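Local structure of flagellar protein FliT (3H3M) at residues A[28-33]-A[51-56]. The protein is a flagellar protein of the FliT family, whose relatives act as export chaperones, and probably escorts a flagellar filament-capping subunit before its secretion. Residues are numbered along the deposited sequence; the frame is centred on the assembly and turned at random.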
loop_
_atom_site.group_PDB
_atom_site.type_symbol
_atom_site.label_atom_id
_atom_site.label_comp_id
_atom_site.label_asym_id
_atom_site.label_seq_id
_atom_site.Cartn_x
_atom_site.Cartn_y
_atom_site.Cartn_z
ATOM N N ALA A 28 -4.552 8.299 -3.723
ATOM C CA ALA A 28 -5.473 8.225 -2.631
ATOM C C ALA A 28 -6.877 7.923 -3.165
ATOM O O ALA A 28 -7.579 7.070 -2.639
ATOM C CB ALA A 28 -5.442 9.517 -1.808
ATOM N N ASN A 29 -7.294 8.568 -4.248
ATOM C CA ASN A 29 -8.674 8.331 -4.711
ATOM C C ASN A 29 -8.808 6.905 -5.206
ATOM O O ASN A 29 -9.776 6.198 -4.872
ATOM C CB ASN A 29 -9.119 9.368 -5.772
ATOM C CG ASN A 29 -9.213 10.797 -5.192
ATOM O OD1 ASN A 29 -9.403 10.975 -3.970
ATOM N ND2 ASN A 29 -9.066 11.816 -6.066
ATOM N N LEU A 30 -7.798 6.478 -5.954
ATOM C CA LEU A 30 -7.762 5.146 -6.496
ATOM C C LEU A 30 -7.740 4.086 -5.403
ATOM O O LEU A 30 -8.469 3.126 -5.476
ATOM C CB LEU A 30 -6.553 4.985 -7.394
ATOM C CG LEU A 30 -6.483 3.608 -8.013
ATOM C CD1 LEU A 30 -7.717 3.257 -8.827
ATOM C CD2 LEU A 30 -5.236 3.530 -8.844
ATOM N N THR A 31 -6.922 4.294 -4.371
ATOM C CA THR A 31 -6.828 3.339 -3.255
ATOM C C THR A 31 -8.134 3.271 -2.462
ATOM O O THR A 31 -8.457 2.222 -1.908
ATOM C CB THR A 31 -5.602 3.625 -2.342
ATOM O OG1 THR A 31 -5.672 4.968 -1.851
ATOM C CG2 THR A 31 -4.321 3.432 -3.108
ATOM N N SER A 32 -8.897 4.374 -2.457
ATOM C CA SER A 32 -10.224 4.394 -1.843
ATOM C C SER A 32 -11.233 3.573 -2.684
ATOM O O SER A 32 -12.085 2.849 -2.142
ATOM C CB SER A 32 -10.717 5.839 -1.636
ATOM O OG SER A 32 -9.964 6.541 -0.633
ATOM N N ARG A 33 -11.141 3.678 -4.006
ATOM C CA ARG A 33 -11.908 2.785 -4.885
ATOM C C ARG A 33 -11.499 1.337 -4.640
ATOM O O ARG A 33 -12.358 0.444 -4.575
ATOM C CB ARG A 33 -11.716 3.163 -6.367
ATOM C CG ARG A 33 -12.718 4.222 -6.862
ATOM C CD ARG A 33 -12.407 4.687 -8.252
ATOM N NE ARG A 33 -11.436 5.775 -8.183
ATOM C CZ ARG A 33 -10.531 6.099 -9.119
ATOM N NH1 ARG A 33 -10.441 5.416 -10.279
ATOM N NH2 ARG A 33 -9.693 7.134 -8.878
ATOM N N GLN A 51 -4.083 -1.638 -12.181
ATOM C CA GLN A 51 -3.463 -1.244 -13.458
ATOM C C GLN A 51 -3.215 0.259 -13.509
ATOM O O GLN A 51 -2.110 0.726 -13.814
ATOM C CB GLN A 51 -4.292 -1.714 -14.640
ATOM C CG GLN A 51 -4.095 -3.231 -14.921
ATOM N N GLU A 52 -4.243 1.014 -13.156
ATOM C CA GLU A 52 -4.131 2.458 -13.018
ATOM C C GLU A 52 -3.081 2.791 -11.968
ATOM O O GLU A 52 -2.261 3.678 -12.167
ATOM C CB GLU A 52 -5.492 3.024 -12.605
ATOM C CG GLU A 52 -5.737 4.485 -12.998
ATOM C CD GLU A 52 -7.057 5.017 -12.467
ATOM O OE1 GLU A 52 -8.064 4.264 -12.484
ATOM O OE2 GLU A 52 -7.083 6.196 -12.030
ATOM N N TYR A 53 -3.094 2.044 -10.866
ATOM C CA TYR A 53 -2.213 2.277 -9.714
ATOM C C TYR A 53 -0.763 2.339 -10.122
ATOM O O TYR A 53 -0.045 3.192 -9.671
ATOM C CB TYR A 53 -2.438 1.175 -8.675
ATOM C CG TYR A 53 -1.735 1.316 -7.333
ATOM C CD1 TYR A 53 -2.385 1.866 -6.208
ATOM C CD2 TYR A 53 -0.434 0.840 -7.163
ATOM C CE1 TYR A 53 -1.737 1.949 -4.954
ATOM C CE2 TYR A 53 0.211 0.916 -5.921
ATOM C CZ TYR A 53 -0.443 1.469 -4.819
ATOM O OH TYR A 53 0.234 1.506 -3.608
ATOM N N VAL A 54 -0.353 1.441 -11.004
ATOM C CA VAL A 54 1.046 1.332 -11.436
ATOM C C VAL A 54 1.423 2.460 -12.390
ATOM O O VAL A 54 2.563 2.947 -12.400
ATOM C CB VAL A 54 1.282 -0.051 -12.086
ATOM C CG1 VAL A 54 2.566 -0.098 -12.935
ATOM C CG2 VAL A 54 1.302 -1.125 -10.987
ATOM N N CYS A 55 0.439 2.880 -13.174
ATOM C CA CYS A 55 0.565 4.064 -14.029
ATOM C C CYS A 55 0.873 5.307 -13.215
ATOM O O CYS A 55 1.725 6.105 -13.571
ATOM C CB CYS A 55 -0.757 4.318 -14.774
ATOM S SG CYS A 55 -0.710 3.944 -16.506
ATOM N N LEU A 56 0.111 5.437 -12.130
ATOM C CA LEU A 56 0.097 6.597 -11.256
ATOM C C LEU A 56 1.413 6.670 -10.471
ATOM O O LEU A 56 1.954 7.744 -10.254
ATOM C CB LEU A 56 -1.141 6.523 -10.328
ATOM C CG LEU A 56 -2.268 7.596 -10.363
ATOM C CD1 LEU A 56 -2.500 8.298 -11.735
ATOM C CD2 LEU A 56 -3.611 7.062 -9.768
#
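Leu30 leaves helix 20-39 with its CB directed at helix 43-63, and CG, anti to the backbone N (chi1 -179°), carries the two methyls obliquely toward that helix. At CG the two methyls part. Leu30 CD2 lies against the backbone of the opposite helix, 3.3 Å from Tyr53 N, and also meets Glu52 CB, Tyr53 CB at 3.7 Å and Leu56 CD2 at 4.0 Å. Leu30 CD1 turns to the carboxylate end of Glu52, 3.8 Å from Glu52 OE1. The two helices form an antiparallel hairpin, their local axes 10.2 Å apart at 162°, and with helix 72-105 they make up a three-helix bundle. On the more exposed flank, Arg33, its chain bent at chi3, brings Arg33 NH1 within 3.4 Å of Glu52 OE1; this salt bridge includes only a weak, bent hydrogen bond (133°), and one face of the guanidinium lies over Leu30 CA, which is offset toward the rim. On the buried flank, Thr31 CG2 comes in at the ring edge of Tyr53, 3.5 Å from Tyr53 CE1, while Thr31 OG1 bonds to Asn87 of helix 72-105. The Tyr53 ring also lies at the dimer interface, where Arg92 of the second subunit makes a cation-pi contact with it.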